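Local coordinates for protein alkaline phosphatase (Antarctic bacterium, PDB 2W5V) that probably hydrolyses phosphate monoesters as an alkaline phosphatase, using zinc and magnesium ions bound at its active site, at residues K35-A45 / A248-D259; G292-E303 / T340-S351. The protein carries 1 engineered substitution. All coordinates share one frame; numbering follows the deposited sequence.

How the interactions relate
The two contacts lie in one large mixed sheet, their centres about 9 Å apart, and cover four strands adjacent in the sheet: 249-255, 36-42, 294-299 and 342-347. Interaction 1 pairs parallel strands, interaction 2 antiparallel ones, and strands 36-42 and 294-299 are direct neighbours. Along the chain they come in series, interaction 1 closing before interaction 2 opens. Near the C-terminal ends of strands 36-42 and 294-299 they meet directly, S300 OG probably hydrogen-bonding to A45 O and S42 OG. One zinc ion is bound by D43 of interaction 1 and by D301 and H302 of interaction 2. Segments far apart in sequence thus build the metal centre at the C-terminal ends of parallel strands.

Interaction 1: residues K35-A45 / A248-D259; sequences KNVILLISDGA and AFFIMSEGSQID. With MG (magnesium ion), chain I; ZN (zinc ion), chain H; ZN (zinc ion), chain G.
D43 and E254 bring carboxylate oxygens within 3.1 Å of each other, D43 OD2 to E254 OE2, a closeness explained by the magnesium ion that both bind. D43 bridges two metals: OD2 holds magnesium, while OD1 binds a zinc ion at 2.0 Å. CG is anti to the backbone N (chi1 -161°), which directs the carboxylate to both ions. T137 and three waters complete the magnesium shell. The other oxygen of E254, OE1, receives the hydroxyl of S256 (OG to OE1 2.6 Å) from above the carboxylate plane and a proton of a magnesium-bound water, which together limit its rotation. D259 lies alongside D43, its CB 3.3 Å from D43 OD1, and its two carboxylate oxygens bind the second zinc, which H263 and H337 also bind. Two zincs and one magnesium at the C-terminal ends of parallel strands form the metal centre characteristic of alkaline phosphatases. G44 belongs here because a CB would collide with D259 CA; a water bridges G44 O and I258 O.

Behind this site strands 36-42 and 249-255 run parallel in register. At their far end the N36 amide stacks on the F249 ring, planes 10° apart, with CB 3.8 Å from the ring centroid. N36 OD1 also accepts F249 N at 3.0 Å, so one side chain serves both backbone and ring. L40 CD2 presses tightly on S253 CB (3.4 Å), and the I41 and M252 side chains cross at about a right angle, I41 CD1 touching M252 CG at 3.8 Å.

Helix 230-242 covers I38, F249 and I251, and helix 267-291 covers L40 and S42 on the same face. Strand 294-299 extends the sheet beyond 36-42, and strand 124-129 flanks 249-255.

Interaction 2: residues G292-E303 / T340-S351; sequences GNTLVIVTSDHE and TLIPVFAYGPGS. With ZN (zinc ion), chain H.
P343 O is gripped by two donors: T299 OG1, 3.1 Å away and well above the carbonyl plane, and a water at 2.8 Å from P343 O that also donates to S300 OG, itself hydrogen-bonded to A45 O. A chi1 of -166° sets the T299 hydroxyl opposite the backbone N and turns it to P343 O and against V344 CG2. A valine here has no hydroxyl to give, and P343 O would probably be left to the water alone among the partners described. Strand 342-347 runs antiparallel to 294-299 in a largely parallel central sheet, V296 and V298 forming hydrogen-bonded pairs with Y347 and F345. At one end L295 CD1 rests on S351 CB (3.8 Å), and G348 avoids the clash a CB would make with T294 O. At the other, I342 CD1 packs on H302 C. The segment following 294-299 supplies two ligands, D301 OD2 and H302 NE2, to the zinc that D43 shares, while H302 ND1 donates almost in its ring plane to E303 O (3.0 Å), fixing the imidazole's turn.

Strand 36-42 lies beside 294-299, and helix 267-291 packs on T294, V296, V298 and Y347. Strand 68-73 flanks 342-347, whose P343 and F345 reach L47 and L71 of the second subunit.

Interaction 1: residues K35-A45 / A248-D259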
loop_
_atom_site.group_PDB
_atom_site.type_symbol
_atom_site.label_atom_id
_atom_site.label_comp_id
_atom_site.label_asym_id
_atom_site.label_seq_id
_atom_site.Cartn_x
_atom_site.Cartn_y
_atom_site.Cartn_z
ATOM N N LYS B 35 27.018 2.033 4.528
ATOM C CA LYS B 35 27.795 2.340 5.724
ATOM C C LYS B 35 26.878 2.833 6.837
ATOM O O LYS B 35 27.031 2.458 8.004
ATOM C CB LYS B 35 28.839 3.404 5.400
ATOM C CG LYS B 35 29.566 3.983 6.615
ATOM C CD LYS B 35 30.618 5.005 6.175
ATOM C CE LYS B 35 31.426 5.527 7.350
ATOM N NZ LYS B 35 32.612 6.316 6.911
ATOM N N ASN B 36 25.915 3.667 6.460
ATOM C CA ASN B 36 24.970 4.272 7.391
ATOM C C ASN B 36 23.542 3.814 7.129
ATOM O O ASN B 36 23.193 3.447 6.008
ATOM C CB ASN B 36 25.010 5.794 7.257
ATOM C CG ASN B 36 26.417 6.348 7.280
ATOM O OD1 ASN B 36 27.157 6.139 8.234
ATOM N ND2 ASN B 36 26.786 7.080 6.231
ATOM N N VAL B 37 22.709 3.873 8.161
ATOM C CA VAL B 37 21.300 3.538 8.028
ATOM C C VAL B 37 20.451 4.585 8.752
ATOM O O VAL B 37 20.735 4.949 9.894
ATOM C CB VAL B 37 20.994 2.169 8.641
ATOM C CG1 VAL B 37 19.505 1.867 8.522
ATOM C CG2 VAL B 37 21.810 1.086 7.962
ATOM N N ILE B 38 19.433 5.093 8.068
ATOM C CA ILE B 38 18.446 5.957 8.694
ATOM C C ILE B 38 17.088 5.278 8.576
ATOM O O ILE B 38 16.630 4.982 7.476
ATOM C CB ILE B 38 18.390 7.330 8.015
ATOM C CG1 ILE B 38 19.760 8.022 8.090
ATOM C CG2 ILE B 38 17.300 8.180 8.653
ATOM C CD1 ILE B 38 19.893 9.221 7.164
ATOM N N LEU B 39 16.462 4.997 9.713
ATOM C CA LEU B 39 15.155 4.358 9.729
ATOM C C LEU B 39 14.099 5.354 10.206
ATOM O O LEU B 39 14.128 5.798 11.350
ATOM C CB LEU B 39 15.191 3.137 10.647
ATOM C CG LEU B 39 13.836 2.492 10.897
ATOM C CD1 LEU B 39 13.218 2.009 9.582
ATOM C CD2 LEU B 39 13.988 1.352 11.883
ATOM N N LEU B 40 13.188 5.737 9.320
ATOM C CA LEU B 40 12.161 6.714 9.677
ATOM C C LEU B 40 10.842 5.985 9.833
ATOM O O LEU B 40 10.428 5.225 8.957
ATOM C CB LEU B 40 12.036 7.794 8.601
ATOM C CG LEU B 40 13.342 8.503 8.242
ATOM C CD1 LEU B 40 13.184 9.344 7.008
ATOM C CD2 LEU B 40 13.795 9.350 9.398
ATOM N N ILE B 41 10.194 6.208 10.963
ATOM C CA ILE B 41 8.972 5.507 11.292
ATOM C C ILE B 41 7.852 6.519 11.459
ATOM O O ILE B 41 7.929 7.421 12.296
ATOM C CB ILE B 41 9.124 4.718 12.604
ATOM C CG1 ILE B 41 10.218 3.657 12.470
ATOM C CG2 ILE B 41 7.799 4.087 13.010
ATOM C CD1 ILE B 41 10.487 2.895 13.766
ATOM N N SER B 42 6.815 6.367 10.648
ATOM C CA SER B 42 5.612 7.173 10.784
ATOM C C SER B 42 4.616 6.342 11.577
ATOM O O SER B 42 4.038 5.382 11.056
ATOM C CB SER B 42 5.036 7.494 9.405
ATOM O OG SER B 42 5.028 6.336 8.580
ATOM N N ASP B 43 4.419 6.700 12.838
ATOM C CA ASP B 43 3.550 5.911 13.696
ATOM C C ASP B 43 2.091 6.046 13.263
ATOM O O ASP B 43 1.551 7.148 13.223
ATOM C CB ASP B 43 3.716 6.308 15.167
ATOM C CG ASP B 43 3.210 5.232 16.105
ATOM O OD1 ASP B 43 2.083 4.754 15.879
ATOM O OD2 ASP B 43 3.939 4.838 17.040
ATOM N N GLY B 44 1.471 4.920 12.926
ATOM C CA GLY B 44 0.059 4.893 12.604
ATOM C C GLY B 44 -0.286 5.248 11.167
ATOM O O GLY B 44 -1.462 5.409 10.840
ATOM N N ALA B 45 0.720 5.354 10.301
ATOM C CA ALA B 45 0.472 5.742 8.908
ATOM C C ALA B 45 0.278 4.551 7.962
ATOM O O ALA B 45 1.240 3.879 7.587
ATOM C CB ALA B 45 1.596 6.648 8.393
ATOM N N ALA B 248 30.527 5.703 11.074
ATOM C CA ALA B 248 29.258 5.233 10.531
ATOM C C ALA B 248 28.171 5.449 11.583
ATOM O O ALA B 248 28.469 5.568 12.772
ATOM C CB ALA B 248 29.352 3.777 10.157
ATOM N N PHE B 249 26.916 5.499 11.159
ATOM C CA PHE B 249 25.841 5.768 12.102
ATOM C C PHE B 249 24.545 5.038 11.788
ATOM O O PHE B 249 24.295 4.631 10.655
ATOM C CB PHE B 249 25.589 7.280 12.217
ATOM C CG PHE B 249 25.075 7.926 10.941
ATOM C CD1 PHE B 249 23.723 7.867 10.612
ATOM C CD2 PHE B 249 25.938 8.619 10.095
ATOM C CE1 PHE B 249 23.240 8.468 9.455
ATOM C CE2 PHE B 249 25.462 9.234 8.936
ATOM C CZ PHE B 249 24.112 9.154 8.616
ATOM N N PHE B 250 23.736 4.865 12.824
ATOM C CA PHE B 250 22.371 4.401 12.696
ATOM C C PHE B 250 21.465 5.409 13.404
ATOM O O PHE B 250 21.744 5.802 14.534
ATOM C CB PHE B 250 22.210 3.019 13.345
ATOM C CG PHE B 250 20.780 2.580 13.450
ATOM C CD1 PHE B 250 20.172 1.895 12.407
ATOM C CD2 PHE B 250 20.032 2.892 14.571
ATOM C CE1 PHE B 250 18.852 1.512 12.490
ATOM C CE2 PHE B 250 18.711 2.513 14.671
ATOM C CZ PHE B 250 18.113 1.820 13.625
ATOM N N ILE B 251 20.393 5.834 12.740
ATOM C CA ILE B 251 19.419 6.761 13.332
ATOM C C ILE B 251 18.012 6.229 13.119
ATOM O O ILE B 251 17.694 5.732 12.037
ATOM C CB ILE B 251 19.507 8.164 12.667
ATOM C CG1 ILE B 251 20.838 8.831 12.988
ATOM C CG2 ILE B 251 18.352 9.060 13.098
ATOM C CD1 ILE B 251 21.166 10.003 12.059
ATOM N N MET B 252 17.179 6.309 14.153
ATOM C CA MET B 252 15.738 6.115 14.008
ATOM C C MET B 252 15.080 7.446 14.364
ATOM O O MET B 252 15.284 7.959 15.461
ATOM C CB MET B 252 15.220 5.017 14.946
ATOM C CG MET B 252 13.762 4.606 14.680
ATOM S SD MET B 252 12.503 5.789 15.243
ATOM C CE MET B 252 12.716 5.653 17.028
ATOM N N SER B 253 14.331 8.010 13.421
ATOM C CA SER B 253 13.531 9.215 13.658
ATOM C C SER B 253 12.047 8.899 13.479
ATOM O O SER B 253 11.651 8.267 12.496
ATOM C CB SER B 253 13.917 10.333 12.686
ATOM O OG SER B 253 15.280 10.678 12.837
ATOM N N GLU B 254 11.223 9.358 14.413
ATOM C CA GLU B 254 9.814 9.004 14.383
ATOM C C GLU B 254 8.913 10.215 14.228
ATOM O O GLU B 254 9.036 11.185 14.976
ATOM C CB GLU B 254 9.419 8.256 15.656
ATOM C CG GLU B 254 7.966 7.820 15.633
ATOM C CD GLU B 254 7.417 7.489 16.998
ATOM O OE1 GLU B 254 8.001 7.923 18.010
ATOM O OE2 GLU B 254 6.382 6.801 17.050
ATOM N N GLY B 255 8.011 10.154 13.249
ATOM C CA GLY B 255 6.879 11.064 13.202
ATOM C C GLY B 255 5.818 10.486 14.125
ATOM O O GLY B 255 4.921 9.759 13.692
ATOM N N SER B 256 5.929 10.812 15.407
ATOM C CA SER B 256 5.197 10.115 16.463
ATOM C C SER B 256 3.694 10.398 16.492
ATOM O O SER B 256 2.899 9.541 16.907
ATOM C CB SER B 256 5.787 10.490 17.829
ATOM O OG SER B 256 7.201 10.354 17.843
ATOM N N GLN B 257 3.302 11.599 16.078
ATOM C CA GLN B 257 1.949 12.068 16.371
ATOM C C GLN B 257 0.931 11.827 15.266
ATOM O O GLN B 257 -0.247 12.169 15.414
ATOM C CB GLN B 257 1.957 13.537 16.802
ATOM C CG GLN B 257 2.824 13.782 18.029
ATOM C CD GLN B 257 2.634 15.157 18.623
ATOM O OE1 GLN B 257 1.565 15.758 18.501
ATOM N NE2 GLN B 257 3.673 15.667 19.271
ATOM N N ILE B 258 1.374 11.227 14.164
ATOM C CA ILE B 258 0.441 10.820 13.130
ATOM C C ILE B 258 -0.594 9.879 13.751
ATOM O O ILE B 258 -1.793 9.954 13.459
ATOM C CB ILE B 258 1.166 10.123 11.968
ATOM C CG1 ILE B 258 2.173 11.088 11.323
ATOM C CG2 ILE B 258 0.153 9.625 10.941
ATOM C CD1 ILE B 258 3.296 10.397 10.540
ATOM N N ASP B 259 -0.120 9.003 14.625
ATOM C CA ASP B 259 -0.970 8.045 15.331
ATOM C C ASP B 259 -2.051 8.758 16.157
ATOM O O ASP B 259 -3.208 8.343 16.189
ATOM C CB ASP B 259 -0.078 7.183 16.235
ATOM C CG ASP B 259 -0.859 6.146 17.030
ATOM O OD1 ASP B 259 -1.589 5.344 16.426
ATOM O OD2 ASP B 259 -0.727 6.126 18.265
HETATM MG MG MG I . 5.081 5.905 18.433
HETATM ZN ZN ZN H . 2.013 2.941 16.735
HETATM ZN ZN ZN G . -1.896 4.224 18.721
HETATM O O HOH W 1 -2.965 7.884 11.755
HETATM O O HOH W 2 6.397 6.881 20.030
HETATM O O HOH W 3 3.567 7.496 18.404
HETATM O O HOH W 4 -1.393 4.453 21.238
HETATM O O HOH W 5 3.946 4.981 20.215
#

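Interaction 2: residues G292-E303 / T340-S351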
loop_
_atom_site.group_PDB
_atom_site.type_symbol
_atom_site.label_atom_id
_atom_site.label_comp_id
_atom_site.label_asym_id
_atom_site.label_seq_id
_atom_site.Cartn_x
_atom_site.Cartn_y
_atom_site.Cartn_z
ATOM N N GLY B 292 25.895 9.015 -0.633
ATOM C CA GLY B 292 26.070 7.849 -1.482
ATOM C C GLY B 292 26.324 6.531 -0.761
ATOM O O GLY B 292 26.372 5.477 -1.396
ATOM N N ASN B 293 26.475 6.591 0.561
ATOM C CA ASN B 293 26.791 5.414 1.373
ATOM C C ASN B 293 25.744 5.174 2.446
ATOM O O ASN B 293 26.012 4.501 3.445
ATOM C CB ASN B 293 28.150 5.584 2.061
ATOM C CG ASN B 293 29.302 5.605 1.082
ATOM O OD1 ASN B 293 29.391 4.756 0.196
ATOM N ND2 ASN B 293 30.201 6.574 1.244
ATOM N N THR B 294 24.554 5.731 2.246
ATOM C CA THR B 294 23.523 5.706 3.281
ATOM C C THR B 294 22.228 5.066 2.797
ATOM O O THR B 294 21.695 5.421 1.737
ATOM C CB THR B 294 23.211 7.136 3.779
ATOM O OG1 THR B 294 24.402 7.726 4.312
ATOM C CG2 THR B 294 22.126 7.122 4.852
ATOM N N LEU B 295 21.726 4.127 3.587
ATOM C CA LEU B 295 20.450 3.482 3.312
ATOM C C LEU B 295 19.353 4.168 4.114
ATOM O O LEU B 295 19.454 4.305 5.331
ATOM C CB LEU B 295 20.521 2.002 3.688
ATOM C CG LEU B 295 19.190 1.256 3.773
ATOM C CD1 LEU B 295 18.608 1.020 2.372
ATOM C CD2 LEU B 295 19.354 -0.059 4.528
ATOM N N VAL B 296 18.311 4.609 3.430
ATOM C CA VAL B 296 17.173 5.221 4.098
ATOM C C VAL B 296 15.971 4.304 3.974
ATOM O O VAL B 296 15.575 3.936 2.868
ATOM C CB VAL B 296 16.818 6.573 3.471
ATOM C CG1 VAL B 296 15.609 7.167 4.168
ATOM C CG2 VAL B 296 18.011 7.532 3.528
ATOM N N ILE B 297 15.399 3.938 5.117
ATOM C CA ILE B 297 14.219 3.089 5.161
ATOM C C ILE B 297 13.079 3.857 5.809
ATOM O O ILE B 297 13.253 4.456 6.870
ATOM C CB ILE B 297 14.463 1.821 5.999
ATOM C CG1 ILE B 297 15.643 1.024 5.435
ATOM C CG2 ILE B 297 13.197 0.968 6.047
ATOM C CD1 ILE B 297 16.312 0.143 6.476
ATOM N N VAL B 298 11.921 3.842 5.163
ATOM C CA VAL B 298 10.731 4.510 5.689
ATOM C C VAL B 298 9.599 3.501 5.808
ATOM O O VAL B 298 9.263 2.811 4.834
ATOM C CB VAL B 298 10.245 5.644 4.762
ATOM C CG1 VAL B 298 8.945 6.231 5.298
ATOM C CG2 VAL B 298 11.312 6.742 4.618
ATOM N N THR B 299 8.999 3.408 6.986
ATOM C CA THR B 299 7.854 2.517 7.147
ATOM C C THR B 299 7.004 2.984 8.317
ATOM O O THR B 299 7.298 4.015 8.916
ATOM C CB THR B 299 8.290 1.044 7.340
ATOM O OG1 THR B 299 7.160 0.181 7.155
ATOM C CG2 THR B 299 8.870 0.816 8.731
ATOM N N SER B 300 5.968 2.223 8.646
ATOM C CA SER B 300 5.118 2.520 9.801
ATOM C C SER B 300 4.996 1.262 10.651
ATOM O O SER B 300 5.303 0.162 10.192
ATOM C CB SER B 300 3.716 2.946 9.352
ATOM O OG SER B 300 3.778 3.891 8.290
ATOM N N ASP B 301 4.513 1.413 11.876
ATOM C CA ASP B 301 4.349 0.258 12.749
ATOM C C ASP B 301 2.995 -0.420 12.541
ATOM O O ASP B 301 2.867 -1.616 12.763
ATOM C CB ASP B 301 4.604 0.630 14.229
ATOM C CG ASP B 301 3.709 1.764 14.729
ATOM O OD1 ASP B 301 3.150 2.506 13.890
ATOM O OD2 ASP B 301 3.568 1.908 15.974
ATOM N N HIS B 302 2.006 0.354 12.083
ATOM C CA HIS B 302 0.637 -0.107 11.842
ATOM C C HIS B 302 -0.167 1.095 11.332
ATOM O O HIS B 302 0.364 2.205 11.250
ATOM C CB HIS B 302 0.011 -0.591 13.144
ATOM C CG HIS B 302 0.034 0.455 14.214
ATOM N ND1 HIS B 302 -0.886 1.478 14.267
ATOM C CD2 HIS B 302 0.911 0.677 15.217
ATOM C CE1 HIS B 302 -0.593 2.274 15.283
ATOM N NE2 HIS B 302 0.491 1.806 15.876
ATOM N N GLU B 303 -1.440 0.878 10.995
ATOM C CA GLU B 303 -2.330 1.961 10.569
ATOM C C GLU B 303 -3.213 2.326 11.752
ATOM O O GLU B 303 -3.430 1.488 12.638
ATOM C CB GLU B 303 -3.223 1.490 9.406
ATOM C CG GLU B 303 -4.045 2.597 8.737
ATOM C CD GLU B 303 -5.437 2.862 9.355
ATOM O OE1 GLU B 303 -5.907 2.096 10.237
ATOM O OE2 GLU B 303 -6.066 3.864 8.938
ATOM N N THR B 340 -4.004 -3.710 8.594
ATOM C CA THR B 340 -3.577 -3.694 7.184
ATOM C C THR B 340 -2.070 -3.865 7.051
ATOM O O THR B 340 -1.308 -3.466 7.931
ATOM C CB THR B 340 -3.971 -2.387 6.459
ATOM O OG1 THR B 340 -3.451 -2.414 5.115
ATOM C CG2 THR B 340 -3.403 -1.189 7.199
ATOM N N LEU B 341 -1.643 -4.468 5.944
ATOM C CA LEU B 341 -0.232 -4.470 5.601
ATOM C C LEU B 341 0.212 -3.019 5.414
ATOM O O LEU B 341 -0.592 -2.143 5.075
ATOM C CB LEU B 341 0.023 -5.251 4.306
ATOM C CG LEU B 341 -0.319 -6.743 4.255
ATOM C CD1 LEU B 341 0.048 -7.332 2.883
ATOM C CD2 LEU B 341 0.393 -7.488 5.330
ATOM N N ILE B 342 1.499 -2.777 5.631
ATOM C CA ILE B 342 2.061 -1.429 5.643
ATOM C C ILE B 342 3.197 -1.309 4.625
ATOM O O ILE B 342 4.068 -2.163 4.568
ATOM C CB ILE B 342 2.616 -1.127 7.060
ATOM C CG1 ILE B 342 1.463 -1.016 8.076
ATOM C CG2 ILE B 342 3.541 0.093 7.056
ATOM C CD1 ILE B 342 0.522 0.161 7.825
ATOM N N PRO B 343 3.201 -0.230 3.832
ATOM C CA PRO B 343 4.272 0.001 2.853
ATOM C C PRO B 343 5.623 0.253 3.507
ATOM O O PRO B 343 5.711 0.908 4.552
ATOM C CB PRO B 343 3.826 1.274 2.113
ATOM C CG PRO B 343 2.404 1.493 2.488
ATOM C CD PRO B 343 2.181 0.832 3.818
ATOM N N VAL B 344 6.665 -0.289 2.889
ATOM C CA VAL B 344 8.040 -0.013 3.259
ATOM C C VAL B 344 8.698 0.622 2.048
ATOM O O VAL B 344 8.543 0.130 0.925
ATOM C CB VAL B 344 8.797 -1.318 3.541
ATOM C CG1 VAL B 344 10.290 -1.039 3.783
ATOM C CG2 VAL B 344 8.152 -2.063 4.707
ATOM N N PHE B 345 9.428 1.713 2.274
ATOM C CA PHE B 345 10.161 2.392 1.212
ATOM C C PHE B 345 11.647 2.358 1.550
ATOM O O PHE B 345 12.029 2.584 2.700
ATOM C CB PHE B 345 9.710 3.851 1.082
ATOM C CG PHE B 345 8.228 4.026 0.867
ATOM C CD1 PHE B 345 7.700 4.106 -0.419
ATOM C CD2 PHE B 345 7.365 4.135 1.944
ATOM C CE1 PHE B 345 6.334 4.270 -0.627
ATOM C CE2 PHE B 345 5.996 4.310 1.750
ATOM C CZ PHE B 345 5.478 4.381 0.451
ATOM N N ALA B 346 12.491 2.088 0.559
ATOM C CA ALA B 346 13.934 2.079 0.806
ATOM C C ALA B 346 14.727 2.704 -0.337
ATOM O O ALA B 346 14.463 2.446 -1.504
ATOM C CB ALA B 346 14.426 0.657 1.082
ATOM N N TYR B 347 15.714 3.514 0.022
ATOM C CA TYR B 347 16.578 4.165 -0.949
ATOM C C TYR B 347 18.029 3.984 -0.528
ATOM O O TYR B 347 18.352 4.135 0.648
ATOM C CB TYR B 347 16.287 5.665 -1.019
ATOM C CG TYR B 347 17.265 6.368 -1.932
ATOM C CD1 TYR B 347 16.996 6.502 -3.286
ATOM C CD2 TYR B 347 18.479 6.847 -1.451
ATOM C CE1 TYR B 347 17.897 7.118 -4.132
ATOM C CE2 TYR B 347 19.388 7.463 -2.292
ATOM C CZ TYR B 347 19.093 7.596 -3.630
ATOM O OH TYR B 347 19.990 8.210 -4.477
ATOM N N GLY B 348 18.907 3.701 -1.485
ATOM C CA GLY B 348 20.331 3.649 -1.207
ATOM C C GLY B 348 20.890 2.240 -1.289
ATOM O O GLY B 348 20.184 1.311 -1.679
ATOM N N PRO B 349 22.171 2.076 -0.934
ATOM C CA PRO B 349 22.848 0.774 -0.982
ATOM C C PRO B 349 22.100 -0.261 -0.160
ATOM O O PRO B 349 21.848 -0.024 1.020
ATOM C CB PRO B 349 24.206 1.058 -0.331
ATOM C CG PRO B 349 24.430 2.503 -0.505
ATOM C CD PRO B 349 23.073 3.160 -0.506
ATOM N N GLY B 350 21.746 -1.385 -0.775
ATOM C CA GLY B 350 21.028 -2.444 -0.090
ATOM C C GLY B 350 19.513 -2.298 -0.103
ATOM O O GLY B 350 18.793 -3.167 0.400
ATOM N N SER B 351 19.016 -1.210 -0.676
ATOM C CA SER B 351 17.581 -0.925 -0.599
ATOM C C SER B 351 16.726 -2.005 -1.281
ATOM O O SER B 351 15.562 -2.197 -0.927
ATOM C CB SER B 351 17.260 0.470 -1.163
ATOM O OG SER B 351 17.663 0.589 -2.519
HETATM ZN ZN ZN H . 2.013 2.941 16.735
HETATM O O HOH W 6 4.821 3.352 5.708
HETATM O O HOH W 7 -1.180 -2.492 10.461
#